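Local atomic coordinates of tail spike protein gp49 (Pseudomonas phage LKA1, PDB entry 4RU4), a protein that probably recognises and cleaves the O-specific polysaccharide of Pseudomonas as the lyase of a trimeric phage tailspike during entry into the host cell. Residues B[60-64]-B[79-85]; B[142-146]-B[171-176]; B[148-152]-B[302-306]; B[423-429]-B[455-461]; B[509-515]-B[596-602]. All coordinates share one frame. Numbering follows the deposited sequence.

Contact 1: residues B[60-64]-B[79-85]; sequences LQAAV and INRGISS
Residues 60-64 form part of a helix, with Val64 N bonded to Leu60 O at 3.0 Å. The chain around 83-85 is a strand. The two axes approach to 8.3 Å and point the same way, 10° apart. Gln61 sits abreast of Ile83, CA to CA 5.7 Å. With chi1 t, chi2 p and chi3 63°, its amide pairs with both the N-H and the C=O of Ser84, as a strand's backbone would: Ser84 N donates to Gln61 OE1 at 3.0 Å, and Gln61 NE2 donates to Ser84 O at 2.9 Å. NE2 also bonds to Asp65. A water donates to Gln61 OE1 at 2.8 Å and lies 2.9 Å from Ser84 OG. Ser85 OG is satisfied by Ser88 O. Beside the amide, Leu60 CD1 meets Ile83 CD1 at 3.7 Å, and Val64 CG2 meets Ile83 CG2 at 3.9 Å. Helix 55-65 packs at the N-terminal end of the beta-helix, consistent with the helical caps of pectate lyase-like folds. It lies against strand 82-86, which pairs in parallel with strand 113-120.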
# COMPACT_ATOMS: atom_id res chain seq x y z
N LEU B 60 -2.55 -41.83 9.71
CA LEU B 60 -2.02 -40.53 9.31
C LEU B 60 -0.61 -40.38 9.80
O LEU B 60 0.26 -39.94 9.07
CB LEU B 60 -2.86 -39.40 9.90
CG LEU B 60 -4.02 -38.93 9.05
CD1 LEU B 60 -4.96 -38.11 9.93
CD2 LEU B 60 -3.47 -38.09 7.90
N GLN B 61 -0.37 -40.78 11.05
CA GLN B 61 0.99 -40.71 11.60
C GLN B 61 1.94 -41.60 10.82
O GLN B 61 3.08 -41.19 10.54
CB GLN B 61 1.03 -41.06 13.10
CG GLN B 61 2.42 -40.85 13.72
CD GLN B 61 2.83 -39.38 13.71
OE1 GLN B 61 2.19 -38.55 14.36
NE2 GLN B 61 3.87 -39.05 12.96
N ALA B 62 1.48 -42.79 10.46
CA ALA B 62 2.32 -43.73 9.69
C ALA B 62 2.62 -43.18 8.29
O ALA B 62 3.74 -43.35 7.75
CB ALA B 62 1.67 -45.12 9.59
N ALA B 63 1.63 -42.50 7.71
CA ALA B 63 1.84 -41.89 6.40
C ALA B 63 2.91 -40.80 6.48
O ALA B 63 3.82 -40.74 5.64
CB ALA B 63 0.52 -41.29 5.86
N VAL B 64 2.79 -39.92 7.47
CA VAL B 64 3.81 -38.92 7.72
C VAL B 64 5.17 -39.58 7.93
O VAL B 64 6.17 -39.15 7.37
CB VAL B 64 3.46 -38.03 8.94
CG1 VAL B 64 4.66 -37.23 9.40
CG2 VAL B 64 2.28 -37.10 8.58
N ILE B 79 -8.68 -38.26 15.40
CA ILE B 79 -7.37 -38.51 16.01
C ILE B 79 -7.39 -38.23 17.51
O ILE B 79 -8.05 -37.30 17.97
CB ILE B 79 -6.25 -37.70 15.31
CG1 ILE B 79 -6.46 -36.19 15.51
CG2 ILE B 79 -6.20 -38.08 13.82
CD1 ILE B 79 -5.25 -35.31 15.16
N ASN B 80 -6.68 -39.05 18.27
CA ASN B 80 -6.68 -38.85 19.71
C ASN B 80 -5.29 -38.42 20.18
O ASN B 80 -5.05 -38.28 21.38
CB ASN B 80 -7.07 -40.14 20.42
CG ASN B 80 -6.11 -41.26 20.14
OD1 ASN B 80 -5.99 -41.72 19.01
ND2 ASN B 80 -5.38 -41.69 21.17
N ARG B 81 -4.38 -38.22 19.23
CA ARG B 81 -3.02 -37.78 19.56
C ARG B 81 -2.58 -36.84 18.48
O ARG B 81 -3.09 -36.89 17.36
CB ARG B 81 -2.02 -38.96 19.53
CG ARG B 81 -2.25 -40.01 20.58
CD ARG B 81 -1.13 -41.07 20.65
NE ARG B 81 -1.61 -42.13 21.51
CZ ARG B 81 -1.52 -42.12 22.83
NH1 ARG B 81 -0.89 -41.12 23.44
NH2 ARG B 81 -2.03 -43.11 23.54
N GLY B 82 -1.57 -36.02 18.77
CA GLY B 82 -1.06 -35.13 17.76
C GLY B 82 -0.42 -35.89 16.61
O GLY B 82 0.10 -36.99 16.79
N ILE B 83 -0.45 -35.29 15.43
CA ILE B 83 0.32 -35.78 14.29
C ILE B 83 1.61 -34.96 14.23
O ILE B 83 1.58 -33.76 13.98
CB ILE B 83 -0.48 -35.59 12.98
CG1 ILE B 83 -1.84 -36.29 13.10
CG2 ILE B 83 0.36 -36.06 11.77
CD1 ILE B 83 -2.83 -35.90 11.99
N SER B 84 2.75 -35.61 14.47
CA SER B 84 3.99 -34.86 14.65
C SER B 84 5.17 -35.34 13.80
O SER B 84 5.20 -36.48 13.32
CB SER B 84 4.38 -34.86 16.13
OG SER B 84 4.73 -36.17 16.54
N SER B 85 6.16 -34.47 13.63
CA SER B 85 7.36 -34.88 12.95
C SER B 85 8.55 -34.06 13.42
O SER B 85 8.39 -33.00 14.04
CB SER B 85 7.19 -34.69 11.45
OG SER B 85 6.96 -33.32 11.18
O HOH W 1 2.92 -38.38 17.08

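Contact 2: residues B[142-146]-B[171-176]; sequences LVAGD and CEVRAV. With EDO (1,2-ethanediol), chain H.
A tight turn, not a regular strand, pairs here with the edge of a strand. Residues 143-146 make a type II beta turn, closed by Asp146 N to Val143 O at 3.0 Å. Gly145 has phi/psi of 95/-16, where a CB would jam against the preceding carbonyl. Asp146, chi1 m, folds back so that Val143 N donates to Asp146 OD2 at 2.9 Å.

Residues 171-176 are extended, apart from Arg174 at -91/-52. Ala144 CA lies 4.9 Å from Val173 CA. Two nearly linear bonds join the segments: Gly145 N to Val173 O at 2.9 Å, and Val173 N to Asp146 O at 2.8 Å. Val173, chi1 t, points at the turn, and its CG2 meets Leu142 CD1 at 4.1 Å. Val176 CG2 comes 3.3 Å from Leu142 O.

Glu172 extends with chi1 and chi2 t. A water donates to Gly145 O at 2.8 Å and weakly to Glu172 OE2 at 3.1 Å. Ethanediol, probably from crystallisation, donates its O1 to Glu172 OE2 at 2.8 Å. Glu172 also forms salt bridges to Arg184 and to Lys287 of the second subunit, and Arg174 forms one to Asp321 of that subunit. Arg174 and Ala175 both face Thr182, a classic beta bulge. The arrangement belongs to the Ig-like insert of the tailspike, where a turn leading into strand 147-151 packs on strand 168-177.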
# COMPACT_ATOMS: atom_id res chain seq x y z
N LEU B 142 28.84 -24.52 7.52
CA LEU B 142 27.90 -23.64 6.82
C LEU B 142 28.27 -23.50 5.34
O LEU B 142 29.46 -23.47 5.01
CB LEU B 142 27.91 -22.25 7.47
CG LEU B 142 27.39 -22.16 8.90
CD1 LEU B 142 27.65 -20.78 9.47
CD2 LEU B 142 25.88 -22.46 8.92
N VAL B 143 27.27 -23.43 4.47
CA VAL B 143 27.46 -23.04 3.07
C VAL B 143 26.44 -21.96 2.69
O VAL B 143 25.50 -21.69 3.46
CB VAL B 143 27.29 -24.24 2.08
CG1 VAL B 143 28.38 -25.28 2.29
CG2 VAL B 143 25.90 -24.87 2.18
N ALA B 144 26.64 -21.35 1.52
CA ALA B 144 25.76 -20.29 1.05
C ALA B 144 24.30 -20.75 1.10
O ALA B 144 23.98 -21.88 0.72
CB ALA B 144 26.14 -19.87 -0.36
N GLY B 145 23.42 -19.88 1.59
CA GLY B 145 22.00 -20.21 1.67
C GLY B 145 21.62 -20.76 3.04
O GLY B 145 20.44 -20.83 3.38
N ASP B 146 22.61 -21.18 3.83
CA ASP B 146 22.30 -21.73 5.15
C ASP B 146 21.79 -20.62 6.08
O ASP B 146 22.05 -19.44 5.84
CB ASP B 146 23.52 -22.42 5.80
CG ASP B 146 23.78 -23.83 5.25
OD1 ASP B 146 22.97 -24.38 4.48
OD2 ASP B 146 24.82 -24.40 5.64
N CYS B 171 20.46 -15.01 10.53
CA CYS B 171 21.38 -14.60 9.47
C CYS B 171 21.37 -15.64 8.35
O CYS B 171 21.23 -16.83 8.60
CB CYS B 171 22.81 -14.48 9.98
SG CYS B 171 23.05 -13.32 11.31
N GLU B 172 21.50 -15.17 7.11
CA GLU B 172 21.46 -16.06 5.95
C GLU B 172 22.83 -15.99 5.27
O GLU B 172 23.29 -14.91 4.89
CB GLU B 172 20.33 -15.64 5.01
CG GLU B 172 20.08 -16.61 3.85
CD GLU B 172 18.92 -16.19 2.94
OE1 GLU B 172 17.95 -15.50 3.40
OE2 GLU B 172 18.99 -16.57 1.75
N VAL B 173 23.49 -17.14 5.15
CA VAL B 173 24.89 -17.17 4.68
C VAL B 173 25.04 -16.75 3.21
O VAL B 173 24.33 -17.25 2.32
CB VAL B 173 25.54 -18.58 4.95
CG1 VAL B 173 26.99 -18.65 4.42
CG2 VAL B 173 25.53 -18.90 6.46
N ARG B 174 25.96 -15.82 2.97
CA ARG B 174 26.31 -15.43 1.62
C ARG B 174 27.48 -16.27 1.09
O ARG B 174 27.40 -16.81 -0.02
CB ARG B 174 26.72 -13.96 1.55
CG ARG B 174 26.87 -13.47 0.13
CD ARG B 174 27.09 -11.97 0.08
NE ARG B 174 28.48 -11.61 0.27
CZ ARG B 174 28.93 -10.74 1.17
NH1 ARG B 174 28.09 -10.12 2.02
NH2 ARG B 174 30.23 -10.48 1.23
N ALA B 175 28.56 -16.32 1.85
CA ALA B 175 29.72 -17.12 1.45
C ALA B 175 30.55 -17.45 2.68
O ALA B 175 30.38 -16.83 3.73
CB ALA B 175 30.57 -16.37 0.42
N VAL B 176 31.41 -18.45 2.55
CA VAL B 176 32.26 -18.89 3.65
C VAL B 176 33.68 -18.94 3.10
O VAL B 176 33.91 -19.51 2.02
CB VAL B 176 31.87 -20.31 4.11
CG1 VAL B 176 32.70 -20.76 5.31
CG2 VAL B 176 30.37 -20.39 4.40
C1 EDO H . 17.00 -16.35 -0.94
O1 EDO H . 16.96 -15.46 0.18
C2 EDO H . 15.60 -16.84 -1.28
O2 EDO H . 15.18 -17.71 -0.22
O HOH W 2 18.36 -19.59 1.91

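Contact 3: residues B[148-152]-B[302-306]; sequences FIIYN and EVGCV
Tyr151 is the bump of this contact, and the turn at 302-305 provides its hollow. Residues 148-151 are a strand. Ile149 and Tyr151 point toward the turn, whereas Ile150 points away. Tyr151 has chi1 t and chi2 63°. Its CA is 5.5 Å from Gly304 CA. Its ring lies on the backbone of a type II beta turn, with Gly304 CA 3.9 Å from the ring centroid and 23° off the normal, a CH-pi contact. Gly304, at 89/16, has a backbone where a CB would jam against the carbonyl before it. The contact joins the Ig-like domain to the pectin lyase-like parallel beta-helix, through the loop between strands 296-298 and 308-309. Val303 CG1 touches Tyr151 CD2 at 4.2 Å. Cys305 centres an inverse gamma turn, with Val306 N to Gly304 O at 2.8 Å. Its SG lies 5.1 Å from the Tyr151 ring centroid, an oblique sulfur-aromatic contact. Val306, chi1 m, fills the notch between Ile149 and the ring edge: its CG1 is 3.8 Å from Ile149 CG2 and 4.0 Å from Tyr151 CD1.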
# COMPACT_ATOMS: atom_id res chain seq x y z
N PHE B 148 21.42 -19.31 10.20
CA PHE B 148 21.79 -19.48 11.60
C PHE B 148 21.22 -18.38 12.46
O PHE B 148 20.84 -17.32 11.95
CB PHE B 148 23.32 -19.63 11.77
CG PHE B 148 24.14 -18.41 11.38
CD1 PHE B 148 24.41 -17.41 12.30
CD2 PHE B 148 24.70 -18.30 10.10
CE1 PHE B 148 25.18 -16.33 11.98
CE2 PHE B 148 25.46 -17.20 9.75
CZ PHE B 148 25.72 -16.21 10.70
N ILE B 149 21.15 -18.66 13.76
CA ILE B 149 20.67 -17.72 14.75
C ILE B 149 21.81 -17.34 15.69
O ILE B 149 22.48 -18.21 16.26
CB ILE B 149 19.57 -18.36 15.62
CG1 ILE B 149 18.33 -18.67 14.79
CG2 ILE B 149 19.20 -17.41 16.79
CD1 ILE B 149 17.33 -19.60 15.50
N ILE B 150 22.04 -16.05 15.82
CA ILE B 150 22.87 -15.54 16.90
C ILE B 150 21.94 -15.34 18.09
O ILE B 150 20.89 -14.70 17.94
CB ILE B 150 23.47 -14.19 16.50
CG1 ILE B 150 24.32 -14.35 15.22
CG2 ILE B 150 24.24 -13.55 17.69
CD1 ILE B 150 24.84 -13.03 14.64
N TYR B 151 22.29 -15.89 19.26
CA TYR B 151 21.41 -15.84 20.42
C TYR B 151 22.14 -15.39 21.67
O TYR B 151 23.20 -15.93 22.00
CB TYR B 151 20.80 -17.21 20.67
CG TYR B 151 20.03 -17.36 21.97
CD1 TYR B 151 18.88 -16.61 22.21
CD2 TYR B 151 20.43 -18.30 22.93
CE1 TYR B 151 18.17 -16.74 23.39
CE2 TYR B 151 19.71 -18.46 24.12
CZ TYR B 151 18.59 -17.68 24.34
OH TYR B 151 17.87 -17.82 25.49
N ASN B 152 21.56 -14.43 22.37
CA ASN B 152 22.09 -13.99 23.66
C ASN B 152 21.21 -14.54 24.80
O ASN B 152 20.08 -14.10 24.97
CB ASN B 152 22.13 -12.47 23.71
CG ASN B 152 22.82 -11.94 24.96
OD1 ASN B 152 22.88 -12.63 25.97
ND2 ASN B 152 23.34 -10.71 24.89
N GLU B 302 12.69 -20.14 25.50
CA GLU B 302 13.57 -21.24 25.13
C GLU B 302 14.82 -20.74 24.40
O GLU B 302 14.87 -19.60 23.94
CB GLU B 302 12.79 -22.25 24.28
CG GLU B 302 11.65 -22.84 25.10
CD GLU B 302 10.82 -23.83 24.36
OE1 GLU B 302 11.30 -24.40 23.36
OE2 GLU B 302 9.66 -24.05 24.78
N VAL B 303 15.81 -21.61 24.29
CA VAL B 303 17.02 -21.29 23.52
C VAL B 303 16.64 -20.77 22.13
O VAL B 303 15.80 -21.35 21.43
CB VAL B 303 17.95 -22.52 23.38
CG1 VAL B 303 19.09 -22.24 22.36
CG2 VAL B 303 18.51 -22.94 24.77
N GLY B 304 17.22 -19.64 21.76
CA GLY B 304 16.97 -19.04 20.46
C GLY B 304 15.80 -18.07 20.42
O GLY B 304 15.32 -17.73 19.34
N CYS B 305 15.35 -17.61 21.59
CA CYS B 305 14.17 -16.75 21.65
C CYS B 305 14.48 -15.29 21.30
O CYS B 305 14.33 -14.40 22.14
CB CYS B 305 13.44 -16.85 23.01
SG CYS B 305 14.47 -16.51 24.47
N VAL B 306 14.83 -15.06 20.05
CA VAL B 306 15.32 -13.76 19.59
C VAL B 306 14.18 -12.86 19.15
O VAL B 306 13.04 -13.31 19.09
CB VAL B 306 16.33 -13.96 18.44
CG1 VAL B 306 17.54 -14.74 18.98
CG2 VAL B 306 15.68 -14.67 17.23

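Contact 4: residues B[423-429]-B[455-461]; sequences LIQGGSL and QYSGQAI
Two successive rungs of a right-handed parallel beta-helix stack here in parallel register on both sides of a bend at the glycines. Strands 423-425 and 455-457 run parallel, 9° apart, with axes 4.8 Å apart at closest approach.

Gln455 pairs with Leu423 (CA to CA 4.8 Å). Its O accepts from Ile424 N at 2.8 Å. Its OE1 accepts from Gln425 NE2 at 2.8 Å, a side-chain bond between stacked glutamines of adjacent coils. Its NE2 reaches Gly458 O of the second subunit. The face of the Tyr456 ring (chi1 t) packs on Ile424, whose CG2 lies 4.2 Å from the ring centroid, 10° off the normal, a CH-pi contact. Ser457 N donates to Ile424 O at 2.9 Å, and Ser457 O accepts from Gly426 N at 2.8 Å. Ser457 OG bonds to Glu487.

The bend follows. Gly458 sits at 89/-4, and opposite it Gly426 and Gly427 both have phi near 68° and psi near -156°. Gln459 lies beside Gly426, CA to CA 4.2 Å. A water accepts from Gln459 NE2 at 2.8 Å. Ala460 resumes the parallel pairing, with Ser428 (CA to CA 4.5 Å). Ala460 N donates to Gly427 O at 3.0 Å, and Ala460 O accepts from Leu429 N at 2.9 Å. Ile461 continues the pairing with Leu429, its CA 3.3 Å from Leu429 O. Across the bend, Tyr456 OH donates to Gln459 OE1 at 2.6 Å.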
# COMPACT_ATOMS: atom_id res chain seq x y z
N LEU B 423 4.77 9.00 14.66
CA LEU B 423 4.40 9.68 13.41
C LEU B 423 3.01 9.32 12.98
O LEU B 423 2.72 8.13 12.81
CB LEU B 423 5.35 9.27 12.27
CG LEU B 423 6.84 9.28 12.61
CD1 LEU B 423 7.69 8.78 11.45
CD2 LEU B 423 7.31 10.66 13.09
N ILE B 424 2.17 10.32 12.74
CA ILE B 424 0.84 10.08 12.19
C ILE B 424 0.81 10.88 10.91
O ILE B 424 0.91 12.11 10.93
CB ILE B 424 -0.30 10.53 13.14
CG1 ILE B 424 -0.37 9.67 14.40
CG2 ILE B 424 -1.65 10.45 12.41
CD1 ILE B 424 0.66 10.05 15.45
N GLN B 425 0.73 10.17 9.79
CA GLN B 425 0.85 10.83 8.49
C GLN B 425 -0.35 10.55 7.61
O GLN B 425 -0.57 9.42 7.14
CB GLN B 425 2.14 10.42 7.76
CG GLN B 425 3.44 10.70 8.53
CD GLN B 425 4.68 10.39 7.69
OE1 GLN B 425 4.55 9.81 6.61
NE2 GLN B 425 5.86 10.76 8.17
N GLY B 426 -1.10 11.60 7.34
CA GLY B 426 -2.20 11.51 6.40
C GLY B 426 -3.32 10.61 6.92
O GLY B 426 -3.49 10.41 8.13
N GLY B 427 -4.10 10.09 5.98
CA GLY B 427 -5.24 9.26 6.32
C GLY B 427 -6.35 10.05 6.98
O GLY B 427 -6.47 11.28 6.81
N SER B 428 -7.20 9.35 7.72
CA SER B 428 -8.38 9.98 8.31
C SER B 428 -8.70 9.37 9.68
O SER B 428 -8.30 8.25 10.00
CB SER B 428 -9.59 9.84 7.38
OG SER B 428 -9.94 8.47 7.19
N LEU B 429 -9.42 10.12 10.51
CA LEU B 429 -9.79 9.67 11.84
C LEU B 429 -11.17 10.19 12.17
O LEU B 429 -11.35 11.40 12.33
CB LEU B 429 -8.77 10.17 12.89
CG LEU B 429 -8.83 9.68 14.35
CD1 LEU B 429 -7.46 9.80 15.03
CD2 LEU B 429 -9.90 10.44 15.17
N GLN B 455 5.10 13.78 15.37
CA GLN B 455 4.74 14.40 14.12
C GLN B 455 3.27 14.03 13.87
O GLN B 455 2.98 12.87 13.58
CB GLN B 455 5.61 13.86 12.96
CG GLN B 455 5.30 14.46 11.58
CD GLN B 455 5.80 13.61 10.42
OE1 GLN B 455 5.73 12.37 10.47
NE2 GLN B 455 6.33 14.26 9.38
N TYR B 456 2.36 14.99 13.97
CA TYR B 456 0.96 14.69 13.69
C TYR B 456 0.58 15.56 12.48
O TYR B 456 0.41 16.77 12.60
CB TYR B 456 0.14 14.99 14.95
CG TYR B 456 -1.20 14.26 15.02
CD1 TYR B 456 -2.24 14.60 14.15
CD2 TYR B 456 -1.42 13.25 15.95
CE1 TYR B 456 -3.46 13.93 14.19
CE2 TYR B 456 -2.62 12.57 15.99
CZ TYR B 456 -3.64 12.92 15.12
OH TYR B 456 -4.85 12.25 15.17
N SER B 457 0.46 14.93 11.31
CA SER B 457 0.63 15.65 10.04
C SER B 457 -0.28 15.17 8.90
O SER B 457 -0.17 14.02 8.47
CB SER B 457 2.10 15.43 9.62
OG SER B 457 2.41 15.99 8.36
N GLY B 458 -1.18 16.02 8.41
CA GLY B 458 -1.93 15.71 7.19
C GLY B 458 -3.25 14.95 7.34
O GLY B 458 -3.96 14.71 6.36
N GLN B 459 -3.59 14.55 8.56
CA GLN B 459 -4.80 13.72 8.77
C GLN B 459 -6.10 14.51 8.64
O GLN B 459 -6.21 15.64 9.12
CB GLN B 459 -4.74 13.11 10.16
CG GLN B 459 -5.83 12.10 10.51
CD GLN B 459 -5.68 11.66 11.94
OE1 GLN B 459 -5.94 12.44 12.86
NE2 GLN B 459 -5.22 10.44 12.15
N ALA B 460 -7.10 13.91 8.01
CA ALA B 460 -8.45 14.49 7.96
C ALA B 460 -9.30 13.93 9.12
O ALA B 460 -9.51 12.74 9.22
CB ALA B 460 -9.10 14.15 6.63
N ILE B 461 -9.75 14.81 10.00
CA ILE B 461 -10.44 14.41 11.22
C ILE B 461 -11.93 14.70 11.11
O ILE B 461 -12.34 15.73 10.56
CB ILE B 461 -9.80 15.15 12.42
CG1 ILE B 461 -8.31 14.78 12.50
CG2 ILE B 461 -10.54 14.88 13.72
CD1 ILE B 461 -7.43 15.87 13.17
O HOH W 3 -5.04 8.31 10.30

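Contact 5: residues B[509-515]-B[596-602]; sequences PMRMPVL and QAGIYEV
Ile599, chi1 m, is central to the apolar face. Its CB lies 4.0 Å from Met512 CB, and its CG2 lies 3.9 Å from Met510 CB. Leu515 and Ala597 share this face. On the other face, Val514 CG2 packs at the edge of the Tyr600 ring, 3.7 Å from CE1. Pro509 CB meets Val602 CB at 3.8 Å.

Strands 510-515 and 596-600 are antiparallel, at 169°, with axes 4.6 Å apart at closest approach. Strand 510-522 also pairs with strand 484-487, so it joins the end of the beta-helix to the C-terminal domain. Met512 N to Ile599 O is 3.0 Å, and the return bond, Ile599 N to Met512 O, is weak at 3.4 Å. Leu515 N to Ala597 O is 2.9 Å and Ala597 N to Leu515 O 2.8 Å. The register slips by one between these pairs, a beta bulge at Pro513 and Val514, across from Gly598.

At the polar end, Met510 O accepts from Glu601 N at 2.9 Å, and Met510 N donates to Glu601 OE1 at 2.9 Å. Glu601 also bridges to Lys542. Arg511 NE lies 3.1 Å from Val602 O, and Arg511 NH2 lies 2.9 Å from Val602 O and 3.1 Å from Val602 OXT, a salt bridge. Arg511 also bonds to Glu487 and to Leu489 O of the second subunit. The terminal carboxylate is thus paired with Arg511 and also with Tyr538 of the second subunit, which places the chain end at a trimer interface.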
# COMPACT_ATOMS: atom_id res chain seq x y z
N PRO B 509 11.20 22.20 20.48
CA PRO B 509 10.99 23.02 19.28
C PRO B 509 9.64 22.63 18.65
O PRO B 509 9.47 21.47 18.30
CB PRO B 509 12.12 22.59 18.36
CG PRO B 509 13.16 21.95 19.27
CD PRO B 509 12.32 21.27 20.31
N MET B 510 8.73 23.59 18.52
CA MET B 510 7.37 23.32 18.08
C MET B 510 7.09 23.89 16.72
O MET B 510 7.58 24.96 16.39
CB MET B 510 6.36 23.97 19.02
CG MET B 510 6.27 23.32 20.36
SD MET B 510 5.10 24.27 21.35
CE MET B 510 5.22 23.34 22.87
N ARG B 511 6.26 23.18 15.95
CA ARG B 511 5.58 23.74 14.79
C ARG B 511 4.07 23.58 15.00
O ARG B 511 3.60 22.47 15.27
CB ARG B 511 6.03 23.04 13.49
CG ARG B 511 5.47 23.64 12.23
CD ARG B 511 5.84 22.81 10.99
NE ARG B 511 7.24 22.51 10.94
CZ ARG B 511 7.77 21.38 10.48
NH1 ARG B 511 7.03 20.41 9.94
NH2 ARG B 511 9.07 21.25 10.52
N MET B 512 3.32 24.70 14.95
CA MET B 512 1.87 24.70 15.20
C MET B 512 1.19 25.48 14.08
O MET B 512 1.79 26.41 13.52
CB MET B 512 1.52 25.32 16.57
CG MET B 512 2.09 24.55 17.77
SD MET B 512 1.17 23.04 18.05
CE MET B 512 2.46 21.92 18.58
N PRO B 513 -0.05 25.10 13.73
CA PRO B 513 -0.70 25.60 12.51
C PRO B 513 -0.93 27.11 12.57
O PRO B 513 -1.02 27.68 13.66
CB PRO B 513 -2.06 24.88 12.51
CG PRO B 513 -1.90 23.68 13.43
CD PRO B 513 -0.87 24.10 14.45
N VAL B 514 -1.07 27.72 11.39
CA VAL B 514 -1.32 29.15 11.25
C VAL B 514 -2.82 29.44 11.31
O VAL B 514 -3.63 28.74 10.71
CB VAL B 514 -0.76 29.67 9.90
CG1 VAL B 514 -0.94 31.18 9.76
CG2 VAL B 514 0.71 29.29 9.78
N LEU B 515 -3.18 30.49 12.04
CA LEU B 515 -4.55 30.99 12.04
C LEU B 515 -4.43 32.47 11.71
O LEU B 515 -3.40 33.07 11.98
CB LEU B 515 -5.18 30.83 13.42
CG LEU B 515 -5.46 29.38 13.80
CD1 LEU B 515 -5.90 29.27 15.26
CD2 LEU B 515 -6.52 28.81 12.84
N GLN B 596 -2.17 37.31 11.82
CA GLN B 596 -1.99 35.87 11.77
C GLN B 596 -1.07 35.41 12.89
O GLN B 596 -0.32 36.19 13.46
CB GLN B 596 -1.48 35.42 10.40
CG GLN B 596 -0.05 35.85 10.07
CD GLN B 596 0.21 35.70 8.60
OE1 GLN B 596 -0.35 36.43 7.79
NE2 GLN B 596 0.99 34.69 8.23
N ALA B 597 -1.14 34.12 13.20
CA ALA B 597 -0.48 33.58 14.38
C ALA B 597 -0.03 32.16 14.04
O ALA B 597 -0.74 31.43 13.33
CB ALA B 597 -1.47 33.55 15.59
N GLY B 598 1.14 31.75 14.54
CA GLY B 598 1.59 30.38 14.34
C GLY B 598 2.85 30.16 15.16
O GLY B 598 3.33 31.10 15.80
N ILE B 599 3.34 28.91 15.20
CA ILE B 599 4.60 28.67 15.88
C ILE B 599 5.53 27.95 14.90
O ILE B 599 5.13 26.98 14.26
CB ILE B 599 4.42 27.93 17.23
CG1 ILE B 599 3.51 28.75 18.19
CG2 ILE B 599 5.78 27.71 17.89
CD1 ILE B 599 3.09 28.00 19.53
N TYR B 600 6.77 28.42 14.77
CA TYR B 600 7.61 28.01 13.65
C TYR B 600 9.04 27.81 14.12
O TYR B 600 9.93 28.50 13.65
CB TYR B 600 7.61 29.10 12.56
CG TYR B 600 6.27 29.78 12.29
CD1 TYR B 600 5.29 29.18 11.52
CD2 TYR B 600 6.02 31.07 12.77
CE1 TYR B 600 4.08 29.83 11.26
CE2 TYR B 600 4.82 31.71 12.53
CZ TYR B 600 3.86 31.10 11.77
OH TYR B 600 2.67 31.78 11.53
N GLU B 601 9.25 26.84 15.00
CA GLU B 601 10.56 26.66 15.63
C GLU B 601 11.39 25.51 15.04
O GLU B 601 12.54 25.31 15.41
CB GLU B 601 10.38 26.46 17.13
CG GLU B 601 9.75 27.68 17.83
CD GLU B 601 9.41 27.40 19.27
OE1 GLU B 601 9.46 26.21 19.66
OE2 GLU B 601 9.09 28.36 20.01
N VAL B 602 10.81 24.72 14.14
CA VAL B 602 11.52 23.56 13.63
C VAL B 602 11.01 23.23 12.22
O VAL B 602 9.94 23.72 11.81
CB VAL B 602 11.41 22.36 14.61
CG1 VAL B 602 9.98 21.84 14.70
CG2 VAL B 602 12.40 21.23 14.24
OXT VAL B 602 11.68 22.52 11.48

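How the contacts relate
Contacts 1, 4 and 5 are spread along the length of the chain, and contacts 2 and 3 lie in and at the base of the Ig-like insert to the side. Contacts 1 and 5 lie on opposite sides of the chain's centre, 66 Å apart between centres. Contacts 2 and 3 have centres 17 Å apart and touch through neighbouring strands: Cys171 N is 2.7 Å from Phe148 O, a probable hydrogen bond. Contacts 4 and 5 share a sheet, with centres 17 Å and nearest atoms about 6 Å apart. Contacts 2, 4 and 5 all touch the second subunit. The Leu429 side chain of contact 4 is about 10 Å from that of Asp394, which binds calcium with Gly368, and the Gln596 side chain of contact 5 is about 11 Å from a bound calcium.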